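Side-chain contacts in hypothetical conserved protein (Geobacillus kaustophilus, PDB 2QYH), which is of experimentally undefined function but belongs to the haloacid dehalogenase-like hydrolases and may act as a magnesium-dependent phosphatase: residues M49-H52 and V53-Q56; V70-G74 and N75-K79. All coordinates share one frame; numbering follows the deposited sequence.

Contact 1 (49-52 with 53-56) spans the N-cap and the start of helix 51-57, and contact 2 (70-74 with 75-79) is the beta hairpin at one edge of the mixed sheet. Their centres lie about 16 Å apart and their nearest atoms about 7 Å, so they do not touch; strand 62-64 connects them. Phe62 on that strand meets the Phe50 ring edge-to-face, contacts the Arg54 side chain, and is joined to Val71 by backbone hydrogen bonds. In contact 1 the Val53 side chain lies near, without touching, Asp9, Asp11 and Thr13, which fit the HAD catalytic motif and probably mark the active site. The outer side of contact 1 meets the second subunit.

Contact 1 of 2, residues M49-H52 and V53-Q56; sequences MFEH and VRKQ
Phe50 holds CG between its backbone N and carbonyl carbon (chi1 68°), while the Arg54 chain bends at chi3 (-58°), bringing NH1 of Arg54 over the Phe50 ring. The setting is the N-terminal turn of helix 51-57, in a beta-alpha-beta unit of the HAD-type core, with Phe50 at the N-cap. The interaction is a cation-pi contact: Arg54 CZ lies 4.8 Å from the Phe50 ring centroid, and NH1 is above the ring centre. Since the guanidinium and ring planes are 83° apart, the guanidinium stands nearly upright on the ring face, NH1 foremost, rather than lying flat on it. NH1 also donates to Pro47 O, and Glu51 CA covers one guanidinium face. An alanine in place of Arg54 would probably deprive the Phe50 ring of the cation over this face and Pro47 O of its side-chain donor.

Backbone bonds of i to i+4 spacing define the turn: Arg54 N to Phe50 O at 3.3 Å, Lys55 N to Glu51 O at 2.9 Å, and Gln56 N to His52 O at 2.9 Å. On the outer side the extended Glu51 chain reaches Lys55 in a salt bridge, OE2 to NZ 3.3 Å, whose hydrogen bond is weak; NZ has a second partner in Phe48 O of the second subunit. His52 stacks on His52 of that subunit, and Gln56 NE2 donates to its Lys127 O. Within the helix, the extended Gln56 side chain crosses His52, its CG over one imidazole face, 4.2 Å from the ring centroid in a CH-pi contact.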
HETATM    1  N   MSE D  49       5.168  -0.559   5.302  1.00 36.82           N
HETATM    2  CA  MSE D  49       4.258  -1.697   5.359  1.00 36.82           C
HETATM    3  C   MSE D  49       2.798  -1.302   5.517  1.00 36.82           C
HETATM    4  O   MSE D  49       1.929  -2.169   5.625  1.00 50.80           O
HETATM    5  CB  MSE D  49       4.654  -2.639   6.494  1.00 61.39           C
HETATM    6  CG  MSE D  49       5.753  -3.618   6.131  1.00 61.39           C
HETATM    7 SE   MSE D  49       6.383  -4.633   7.654  1.00 61.39          SE
HETATM    8  CE  MSE D  49       4.769  -5.605   8.112  1.00 61.39           C
ATOM      9  N   PHE D  50       2.522  -0.001   5.547  1.00 35.59           N
ATOM     10  CA  PHE D  50       1.141   0.457   5.677  1.00 35.59           C
ATOM     11  C   PHE D  50       0.941   1.857   5.109  1.00 36.59           C
ATOM     12  O   PHE D  50       0.115   2.639   5.588  1.00 36.59           O
ATOM     13  CB  PHE D  50       0.667   0.378   7.144  1.00 29.38           C
ATOM     14  CG  PHE D  50       1.339   1.351   8.078  1.00 28.38           C
ATOM     15  CD1 PHE D  50       0.684   2.516   8.478  1.00 27.38           C
ATOM     16  CD2 PHE D  50       2.599   1.070   8.613  1.00 26.38           C
ATOM     17  CE1 PHE D  50       1.264   3.387   9.402  1.00 26.38           C
ATOM     18  CE2 PHE D  50       3.194   1.936   9.542  1.00 25.38           C
ATOM     19  CZ  PHE D  50       2.520   3.100   9.939  1.00 27.38           C
ATOM     20  N   GLU D  51       1.706   2.155   4.066  1.00 40.31           N
ATOM     21  CA  GLU D  51       1.622   3.446   3.404  1.00 41.31           C
ATOM     22  C   GLU D  51       0.330   3.545   2.590  1.00 41.31           C
ATOM     23  O   GLU D  51      -0.266   4.617   2.495  1.00 41.31           O
ATOM     24  CB  GLU D  51       2.820   3.634   2.484  1.00 40.54           C
ATOM     25  CG  GLU D  51       2.947   5.024   1.919  1.00 42.54           C
ATOM     26  CD  GLU D  51       4.080   5.126   0.926  1.00 45.54           C
ATOM     27  OE1 GLU D  51       5.186   4.616   1.221  1.00 47.54           O
ATOM     28  OE2 GLU D  51       3.867   5.721  -0.149  1.00 47.54           O
ATOM     29  N   HIS D  52      -0.100   2.434   2.000  1.00 33.52           N
ATOM     30  CA  HIS D  52      -1.322   2.442   1.211  1.00 34.52           C
ATOM     31  C   HIS D  52      -2.510   2.846   2.095  1.00 34.52           C
ATOM     32  O   HIS D  52      -3.335   3.681   1.703  1.00 34.52           O
ATOM     33  CB  HIS D  52      -1.575   1.066   0.583  1.00 42.80           C
ATOM     34  CG  HIS D  52      -2.790   1.018  -0.296  1.00 45.80           C
ATOM     35  ND1 HIS D  52      -2.934   1.806  -1.418  1.00 47.80           N
ATOM     36  CD2 HIS D  52      -3.931   0.288  -0.203  1.00 46.80           C
ATOM     37  CE1 HIS D  52      -4.104   1.566  -1.977  1.00 47.80           C
ATOM     38  NE2 HIS D  52      -4.730   0.651  -1.261  1.00 47.80           N
ATOM     39  N   VAL D  53      -2.591   2.249   3.284  1.00 26.17           N
ATOM     40  CA  VAL D  53      -3.665   2.563   4.220  1.00 26.17           C
ATOM     41  C   VAL D  53      -3.616   4.048   4.577  1.00 25.17           C
ATOM     42  O   VAL D  53      -4.650   4.714   4.642  1.00 25.17           O
ATOM     43  CB  VAL D  53      -3.526   1.775   5.531  1.00 41.05           C
ATOM     44  CG1 VAL D  53      -4.846   1.768   6.263  1.00 42.05           C
ATOM     45  CG2 VAL D  53      -3.047   0.363   5.246  1.00 42.05           C
ATOM     46  N   ARG D  54      -2.406   4.549   4.822  1.00 26.01           N
ATOM     47  CA  ARG D  54      -2.209   5.948   5.179  1.00 26.01           C
ATOM     48  C   ARG D  54      -2.724   6.859   4.076  1.00 26.01           C
ATOM     49  O   ARG D  54      -3.405   7.855   4.343  1.00 26.01           O
ATOM     50  CB  ARG D  54      -0.727   6.248   5.436  1.00 33.51           C
ATOM     51  CG  ARG D  54      -0.151   5.608   6.684  1.00 32.51           C
ATOM     52  CD  ARG D  54       0.988   6.460   7.249  1.00 31.51           C
ATOM     53  NE  ARG D  54       2.070   6.670   6.289  1.00 31.51           N
ATOM     54  CZ  ARG D  54       2.971   5.746   5.964  1.00 31.51           C
ATOM     55  NH1 ARG D  54       2.925   4.542   6.529  1.00 29.51           N
ATOM     56  NH2 ARG D  54       3.918   6.022   5.072  1.00 32.51           N
ATOM     57  N   LYS D  55      -2.397   6.521   2.836  1.00 33.03           N
ATOM     58  CA  LYS D  55      -2.844   7.319   1.709  1.00 34.03           C
ATOM     59  C   LYS D  55      -4.364   7.246   1.576  1.00 33.03           C
ATOM     60  O   LYS D  55      -5.017   8.237   1.247  1.00 34.03           O
ATOM     61  CB  LYS D  55      -2.142   6.864   0.421  1.00 36.22           C
ATOM     62  CG  LYS D  55      -0.720   7.415   0.318  1.00 39.22           C
ATOM     63  CD  LYS D  55      -0.065   7.232  -1.058  1.00 44.22           C
ATOM     64  CE  LYS D  55       0.546   5.841  -1.245  1.00 45.22           C
ATOM     65  NZ  LYS D  55       1.447   5.751  -2.447  1.00 44.22           N
ATOM     66  N   GLN D  56      -4.926   6.077   1.860  1.00 33.95           N
ATOM     67  CA  GLN D  56      -6.362   5.889   1.774  1.00 32.95           C
ATOM     68  C   GLN D  56      -7.119   6.790   2.755  1.00 32.95           C
ATOM     69  O   GLN D  56      -8.138   7.391   2.401  1.00 32.95           O
ATOM     70  CB  GLN D  56      -6.719   4.425   2.044  1.00 28.54           C
ATOM     71  CG  GLN D  56      -6.586   3.505   0.852  1.00 28.54           C
ATOM     72  CD  GLN D  56      -6.855   2.058   1.215  1.00 29.54           C
ATOM     73  OE1 GLN D  56      -6.008   1.386   1.796  1.00 30.54           O
ATOM     74  NE2 GLN D  56      -8.045   1.574   0.885  1.00 30.54           N
TER

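Contact 2 of 2, residues V70-G74 and N75-K79; sequences VVFEG and NVLYK
Val70 and Tyr78 form an antiparallel hydrogen-bonded pair in a hairpin whose type I' turn runs from Phe72 to Asn75, and a classic beta bulge shifts the register by one residue. The evidence for the bulge is that Val70 O accepts twice, from Leu77 N at 2.6 Å and from Tyr78 N at 3.2 Å. Leu77 has the backbone angles expected at the first bulge position (phi -105°, psi -32°), and both it and Tyr78 face Val70. Beside them Val70 N donates to Tyr78 O at 2.8 Å. The turn end is closed by a reciprocal pair, Phe72 N to Asn75 O at 2.8 Å and Asn75 N to Phe72 O at 3.0 Å. Gly74 suits its turn position because a CB there would press on the carbonyl O of Glu73.

Leu77 sets CG anti to its backbone N (chi1 -167°), which directs its branch toward strand 69-72, where CD1 meets Phe72 CB at 3.7 Å; CD2 lies near Val70 CG1. Val70 CG2 also approaches the Tyr78 ring at its edge, near the ring plane, 4.1 Å from CD1. On the face opposite Val70, Phe72 and Tyr78, Val71 and Val76 form the non-hydrogen-bonded pair, with Val71 CG2 a loose 4.5 Å from Val76 CG2, while Val71 CG1 leans toward the Asn75 backbone.

Strand 75-79 is the outermost strand of the mixed sheet within the chain, and strand 69-72 lies between it and strand 62-64, where Val70 packs on Val63 and Val71 on Phe62. Phe72 meets Tyr38 edge-to-face, and both Phe72 and Leu77 rest on Met191, so helix 184-195 packs on the side of the hairpin that carries Phe72 and Leu77.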
ATOM      1  N   VAL D  70       8.591   7.683  14.996  1.00 23.53           N
ATOM      2  CA  VAL D  70       7.336   8.405  15.138  1.00 23.53           C
ATOM      3  C   VAL D  70       7.269   9.638  14.253  1.00 23.53           C
ATOM      4  O   VAL D  70       8.138  10.504  14.316  1.00 23.53           O
ATOM      5  CB  VAL D  70       7.148   8.833  16.600  1.00 22.54           C
ATOM      6  CG1 VAL D  70       5.768   9.462  16.799  1.00 21.54           C
ATOM      7  CG2 VAL D  70       7.353   7.628  17.512  1.00 20.54           C
ATOM      8  N   VAL D  71       6.221   9.726  13.444  1.00 25.83           N
ATOM      9  CA  VAL D  71       6.055  10.848  12.527  1.00 25.83           C
ATOM     10  C   VAL D  71       4.803  11.673  12.824  1.00 26.83           C
ATOM     11  O   VAL D  71       3.746  11.123  13.124  1.00 26.83           O
ATOM     12  CB  VAL D  71       5.959  10.340  11.059  1.00 19.71           C
ATOM     13  CG1 VAL D  71       5.786  11.516  10.111  1.00 18.71           C
ATOM     14  CG2 VAL D  71       7.189   9.526  10.702  1.00 19.71           C
ATOM     15  N   PHE D  72       4.921  12.994  12.734  1.00 30.19           N
ATOM     16  CA  PHE D  72       3.776  13.879  12.960  1.00 30.19           C
ATOM     17  C   PHE D  72       3.559  14.797  11.752  1.00 30.19           C
ATOM     18  O   PHE D  72       4.444  15.560  11.377  1.00 30.19           O
ATOM     19  CB  PHE D  72       3.980  14.738  14.210  1.00 19.65           C
ATOM     20  CG  PHE D  72       2.890  15.738  14.427  1.00 20.65           C
ATOM     21  CD1 PHE D  72       1.597  15.321  14.719  1.00 20.65           C
ATOM     22  CD2 PHE D  72       3.141  17.095  14.287  1.00 19.65           C
ATOM     23  CE1 PHE D  72       0.564  16.246  14.868  1.00 21.65           C
ATOM     24  CE2 PHE D  72       2.115  18.028  14.433  1.00 20.65           C
ATOM     25  CZ  PHE D  72       0.824  17.603  14.724  1.00 19.65           C
ATOM     26  N   GLU D  73       2.376  14.723  11.149  1.00 26.70           N
ATOM     27  CA  GLU D  73       2.053  15.528   9.972  1.00 26.70           C
ATOM     28  C   GLU D  73       3.169  15.490   8.925  1.00 26.70           C
ATOM     29  O   GLU D  73       3.592  16.530   8.426  1.00 26.70           O
ATOM     30  CB  GLU D  73       1.790  16.988  10.356  1.00 32.20           C
ATOM     31  CG  GLU D  73       0.672  17.197  11.357  1.00 32.20           C
ATOM     32  CD  GLU D  73       0.228  18.654  11.447  1.00 33.20           C
ATOM     33  OE1 GLU D  73       1.100  19.552  11.441  1.00 35.20           O
ATOM     34  OE2 GLU D  73      -0.996  18.898  11.536  1.00 36.20           O
ATOM     35  N   GLY D  74       3.656  14.294   8.609  1.00 27.03           N
ATOM     36  CA  GLY D  74       4.698  14.168   7.610  1.00 27.03           C
ATOM     37  C   GLY D  74       6.143  14.324   8.051  1.00 29.03           C
ATOM     38  O   GLY D  74       7.041  14.013   7.278  1.00 29.03           O
ATOM     39  N   ASN D  75       6.395  14.787   9.272  1.00 30.77           N
ATOM     40  CA  ASN D  75       7.773  14.967   9.723  1.00 31.77           C
ATOM     41  C   ASN D  75       8.140  14.103  10.918  1.00 30.77           C
ATOM     42  O   ASN D  75       7.348  13.942  11.843  1.00 31.77           O
ATOM     43  CB  ASN D  75       8.022  16.435  10.057  1.00 49.36           C
ATOM     44  CG  ASN D  75       7.695  17.352   8.896  1.00 53.36           C
ATOM     45  OD1 ASN D  75       8.216  17.183   7.793  1.00 57.36           O
ATOM     46  ND2 ASN D  75       6.830  18.328   9.137  1.00 52.36           N
ATOM     47  N   VAL D  76       9.353  13.555  10.893  1.00 25.30           N
ATOM     48  CA  VAL D  76       9.825  12.705  11.968  1.00 24.30           C
ATOM     49  C   VAL D  76       9.806  13.498  13.257  1.00 24.30           C
ATOM     50  O   VAL D  76      10.328  14.603  13.323  1.00 24.30           O
ATOM     51  CB  VAL D  76      11.247  12.194  11.687  1.00 22.59           C
ATOM     52  CG1 VAL D  76      11.735  11.347  12.854  1.00 22.59           C
ATOM     53  CG2 VAL D  76      11.252  11.370  10.407  1.00 22.59           C
ATOM     54  N   LEU D  77       9.197  12.918  14.284  1.00 29.74           N
ATOM     55  CA  LEU D  77       9.066  13.569  15.578  1.00 29.74           C
ATOM     56  C   LEU D  77      10.019  12.963  16.588  1.00 29.74           C
ATOM     57  O   LEU D  77      10.499  13.639  17.493  1.00 29.74           O
ATOM     58  CB  LEU D  77       7.632  13.414  16.088  1.00 30.67           C
ATOM     59  CG  LEU D  77       7.278  14.314  17.265  1.00 32.67           C
ATOM     60  CD1 LEU D  77       6.562  15.517  16.744  1.00 32.67           C
ATOM     61  CD2 LEU D  77       6.400  13.577  18.252  1.00 34.67           C
ATOM     62  N   TYR D  78      10.281  11.675  16.426  1.00 31.52           N
ATOM     63  CA  TYR D  78      11.166  10.955  17.320  1.00 32.52           C
ATOM     64  C   TYR D  78      11.661   9.693  16.640  1.00 33.52           C
ATOM     65  O   TYR D  78      10.903   9.020  15.946  1.00 33.52           O
ATOM     66  CB  TYR D  78      10.419  10.597  18.609  1.00 24.51           C
ATOM     67  CG  TYR D  78      11.159   9.636  19.506  1.00 23.51           C
ATOM     68  CD1 TYR D  78      10.996   8.259  19.378  1.00 20.51           C
ATOM     69  CD2 TYR D  78      12.081  10.105  20.439  1.00 23.51           C
ATOM     70  CE1 TYR D  78      11.739   7.377  20.156  1.00 22.51           C
ATOM     71  CE2 TYR D  78      12.829   9.234  21.217  1.00 22.51           C
ATOM     72  CZ  TYR D  78      12.660   7.877  21.073  1.00 23.51           C
ATOM     73  OH  TYR D  78      13.437   7.024  21.835  1.00 25.51           O
ATOM     74  N   LYS D  79      12.936   9.379  16.816  1.00 41.71           N
ATOM     75  CA  LYS D  79      13.475   8.167  16.226  1.00 43.71           C
ATOM     76  C   LYS D  79      14.608   7.589  17.051  1.00 43.71           C
ATOM     77  O   LYS D  79      15.542   8.284  17.434  1.00 44.71           O
ATOM     78  CB  LYS D  79      13.916   8.402  14.779  1.00 29.20           C
ATOM     79  CG  LYS D  79      14.784   9.606  14.537  1.00 30.20           C
ATOM     80  CD  LYS D  79      15.092   9.734  13.053  1.00 33.20           C
ATOM     81  CE  LYS D  79      15.853  11.017  12.746  1.00 36.20           C
ATOM     82  NZ  LYS D  79      17.134  11.079  13.505  1.00 39.20           N
TER